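Local structure of homoserine O-acetyltransferase (Bacillus anthracis str. 'Ames Ancestor', 3I1I) at residues Ser42-Ile47 and Phe87-Asp92. The protein probably transfers an acetyl group from acetyl-CoA to the hydroxyl of homoserine. Numbering follows the deposited sequence.
Sequences SNVILI and FVICTD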
ATOM      1  N   SER A  42     -25.771 -36.241 -12.760  1.00 26.97           N
ATOM      2  CA  SER A  42     -24.784 -35.940 -13.784  1.00 26.29           C
ATOM      3  C   SER A  42     -24.846 -34.489 -14.240  1.00 25.31           C
ATOM      4  O   SER A  42     -24.133 -34.116 -15.162  1.00 26.39           O
ATOM      5  CB  SER A  42     -25.030 -36.831 -15.007  1.00 25.70           C
ATOM      6  OG  SER A  42     -26.368 -36.677 -15.427  1.00 26.14           O
ATOM      7  N   ASN A  43     -25.682 -33.673 -13.619  1.00 24.01           N
ATOM      8  CA  ASN A  43     -25.859 -32.283 -14.066  1.00 23.21           C
ATOM      9  C   ASN A  43     -25.409 -31.225 -13.035  1.00 22.08           C
ATOM     10  O   ASN A  43     -25.975 -30.138 -12.950  1.00 21.22           O
ATOM     11  CB  ASN A  43     -27.320 -32.069 -14.470  1.00 22.93           C
ATOM     12  CG  ASN A  43     -28.269 -32.179 -13.299  1.00 22.78           C
ATOM     13  OD1 ASN A  43     -27.957 -32.843 -12.298  1.00 21.44           O
ATOM     14  ND2 ASN A  43     -29.406 -31.484 -13.385  1.00 19.17           N
ATOM     15  N   VAL A  44     -24.385 -31.548 -12.260  1.00 21.61           N
ATOM     16  CA  VAL A  44     -23.921 -30.648 -11.200  1.00 21.33           C
ATOM     17  C   VAL A  44     -22.782 -29.718 -11.645  1.00 21.43           C
ATOM     18  O   VAL A  44     -21.767 -30.170 -12.191  1.00 21.40           O
ATOM     19  CB  VAL A  44     -23.438 -31.433  -9.951  1.00 21.78           C
ATOM     20  CG1 VAL A  44     -23.058 -30.460  -8.807  1.00 19.58           C
ATOM     21  CG2 VAL A  44     -24.518 -32.451  -9.508  1.00 20.48           C
ATOM     22  N   ILE A  45     -22.965 -28.424 -11.387  1.00 21.55           N
ATOM     23  CA  ILE A  45     -21.941 -27.406 -11.614  1.00 21.30           C
ATOM     24  C   ILE A  45     -21.627 -26.746 -10.287  1.00 21.73           C
ATOM     25  O   ILE A  45     -22.522 -26.233  -9.627  1.00 23.46           O
ATOM     26  CB  ILE A  45     -22.431 -26.336 -12.606  1.00 20.83           C
ATOM     27  CG1 ILE A  45     -22.770 -26.994 -13.956  1.00 21.02           C
ATOM     28  CG2 ILE A  45     -21.382 -25.272 -12.765  1.00 17.21           C
ATOM     29  CD1 ILE A  45     -23.215 -26.033 -15.122  1.00 18.91           C
ATOM     30  N   LEU A  46     -20.371 -26.778  -9.882  1.00 21.51           N
ATOM     31  CA  LEU A  46     -19.945 -26.115  -8.661  1.00 21.59           C
ATOM     32  C   LEU A  46     -19.338 -24.776  -9.036  1.00 21.30           C
ATOM     33  O   LEU A  46     -18.487 -24.736  -9.904  1.00 20.81           O
ATOM     34  CB  LEU A  46     -18.912 -26.983  -7.921  1.00 22.19           C
ATOM     35  CG  LEU A  46     -18.295 -26.381  -6.653  1.00 22.91           C
ATOM     36  CD1 LEU A  46     -19.360 -26.037  -5.590  1.00 21.24           C
ATOM     37  CD2 LEU A  46     -17.198 -27.293  -6.112  1.00 21.45           C
ATOM     38  N   ILE A  47     -19.831 -23.696  -8.423  1.00 21.66           N
ATOM     39  CA  ILE A  47     -19.354 -22.319  -8.596  1.00 21.32           C
ATOM     40  C   ILE A  47     -18.581 -21.940  -7.334  1.00 21.22           C
ATOM     41  O   ILE A  47     -19.034 -22.177  -6.215  1.00 19.76           O
ATOM     42  CB  ILE A  47     -20.535 -21.304  -8.674  1.00 22.37           C
ATOM     43  CG1 ILE A  47     -21.517 -21.644  -9.798  1.00 22.88           C
ATOM     44  CG2 ILE A  47     -20.038 -19.862  -8.890  1.00 22.28           C
ATOM     45  CD1 ILE A  47     -20.955 -21.632 -11.159  1.00 21.83           C
ATOM     46  N   PHE A  87     -27.889 -28.495 -11.928  1.00 24.98           N
ATOM     47  CA  PHE A  87     -28.004 -28.295 -10.500  1.00 24.15           C
ATOM     48  C   PHE A  87     -26.740 -27.540 -10.106  1.00 23.84           C
ATOM     49  O   PHE A  87     -25.638 -28.082 -10.212  1.00 24.33           O
ATOM     50  CB  PHE A  87     -28.080 -29.653  -9.810  1.00 23.88           C
ATOM     51  CG  PHE A  87     -28.189 -29.569  -8.332  1.00 23.40           C
ATOM     52  CD1 PHE A  87     -29.291 -28.969  -7.749  1.00 24.58           C
ATOM     53  CD2 PHE A  87     -27.208 -30.078  -7.533  1.00 22.44           C
ATOM     54  CE1 PHE A  87     -29.411 -28.881  -6.391  1.00 24.50           C
ATOM     55  CE2 PHE A  87     -27.314 -30.002  -6.150  1.00 23.96           C
ATOM     56  CZ  PHE A  87     -28.424 -29.401  -5.578  1.00 24.93           C
ATOM     57  N   VAL A  88     -26.881 -26.303  -9.650  1.00 23.29           N
ATOM     58  CA  VAL A  88     -25.727 -25.442  -9.404  1.00 22.73           C
ATOM     59  C   VAL A  88     -25.502 -25.258  -7.914  1.00 22.93           C
ATOM     60  O   VAL A  88     -26.453 -24.988  -7.192  1.00 22.94           O
ATOM     61  CB  VAL A  88     -25.933 -24.065 -10.070  1.00 23.29           C
ATOM     62  CG1 VAL A  88     -24.756 -23.101  -9.754  1.00 21.02           C
ATOM     63  CG2 VAL A  88     -26.157 -24.225 -11.574  1.00 21.07           C
ATOM     64  N   ILE A  89     -24.253 -25.430  -7.451  1.00 22.55           N
ATOM     65  CA  ILE A  89     -23.910 -25.270  -6.035  1.00 22.68           C
ATOM     66  C   ILE A  89     -22.847 -24.184  -5.864  1.00 23.04           C
ATOM     67  O   ILE A  89     -21.959 -24.022  -6.694  1.00 22.24           O
ATOM     68  CB  ILE A  89     -23.290 -26.566  -5.430  1.00 23.46           C
ATOM     69  CG1 ILE A  89     -24.146 -27.786  -5.762  1.00 23.77           C
ATOM     70  CG2 ILE A  89     -23.051 -26.409  -3.883  1.00 21.66           C
ATOM     71  CD1 ILE A  89     -23.474 -29.153  -5.423  1.00 23.82           C
ATOM     72  N   CYS A  90     -22.925 -23.455  -4.762  1.00 23.89           N
ATOM     73  CA  CYS A  90     -21.905 -22.493  -4.411  1.00 24.05           C
ATOM     74  C   CYS A  90     -21.792 -22.451  -2.915  1.00 23.63           C
ATOM     75  O   CYS A  90     -22.797 -22.488  -2.232  1.00 24.33           O
ATOM     76  CB  CYS A  90     -22.325 -21.130  -4.938  1.00 24.85           C
ATOM     77  SG  CYS A  90     -21.014 -19.885  -4.768  1.00 26.25           S
ATOM     78  N   THR A  91     -20.577 -22.316  -2.417  1.00 23.27           N
ATOM     79  CA  THR A  91     -20.281 -22.427  -0.997  1.00 23.17           C
ATOM     80  C   THR A  91     -19.528 -21.193  -0.477  1.00 23.42           C
ATOM     81  O   THR A  91     -18.864 -20.504  -1.244  1.00 23.62           O
ATOM     82  CB  THR A  91     -19.391 -23.685  -0.742  1.00 23.04           C
ATOM     83  OG1 THR A  91     -18.120 -23.503  -1.370  1.00 24.80           O
ATOM     84  CG2 THR A  91     -20.042 -24.974  -1.300  1.00 21.79           C
ATOM     85  N   ASP A  92     -19.608 -20.931   0.824  1.00 23.09           N
ATOM     86  CA  ASP A  92     -18.802 -19.890   1.436  1.00 23.33           C
ATOM     87  C   ASP A  92     -17.357 -20.392   1.688  1.00 23.30           C
ATOM     88  O   ASP A  92     -17.162 -21.447   2.251  1.00 23.50           O
ATOM     89  CB  ASP A  92     -19.353 -19.480   2.810  1.00 23.71           C
ATOM     90  CG  ASP A  92     -20.740 -18.856   2.766  1.00 23.58           C
ATOM     91  OD1 ASP A  92     -21.059 -18.078   1.840  1.00 21.19           O
ATOM     92  OD2 ASP A  92     -21.488 -19.127   3.736  1.00 24.48           O
TER
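Residues 44-47 of strand 44-48 run parallel to strand 87-91, side by side, the two axes 4.6 Å apart at closest and 25° askew, with Ile-45 bridging Phe-87 and Ile-89. The ladder starts where Phe-87 N donates to Asn-43 O (2.7 Å), passes through Ile-45 N to Phe-87 O and Ile-89 N to Ile-45 O, and ends with Ile-47 N to Ile-89 O, almost straight at 178°. Beta-branched residues, at home in extended backbone, fill most of the pairing. On one face Val-44 is the hub: with CG1 anti to its backbone N (chi1 -176°), that methyl meets Ile-89 CD1 at 3.7 Å, while Val-44 CG2 lies at the edge of the Phe-87 ring, near its plane, 4.1 Å from Phe-87 CD2. Further along, Leu-46 bends CD1 over the neighbouring backbone, 3.5 Å from Ile-89 O. The other face carries Ile-45, Ile-47, Val-88 and Cys-90; the Ile-47 side chain runs slantwise across that of Val-88, CG1 of Ile-47 3.6 Å from CG1 of Val-88, and the slim Cys-90 fits beside Ile-47, CB to CB. Asn-43 suits the strand's entrance because its amide both accepts and donates: OD1 accepts from Asn-38 N, and ND2 donates to Thr-36 O and Gln-85 O. These are neighbouring inner strands of the alpha/beta-hydrolase sheet, flanked by strand 24-34 beyond 87-91 and strand 150-154 beyond 44-48. Helix 129-142 covers the Leu-46 and Ile-89 face through Gln-136 and Ile-140, whereas on the reverse face Ile-47 packs on Trp-70 and Met-152, near, but not touching, the probable nucleophile elbow around Ser-155.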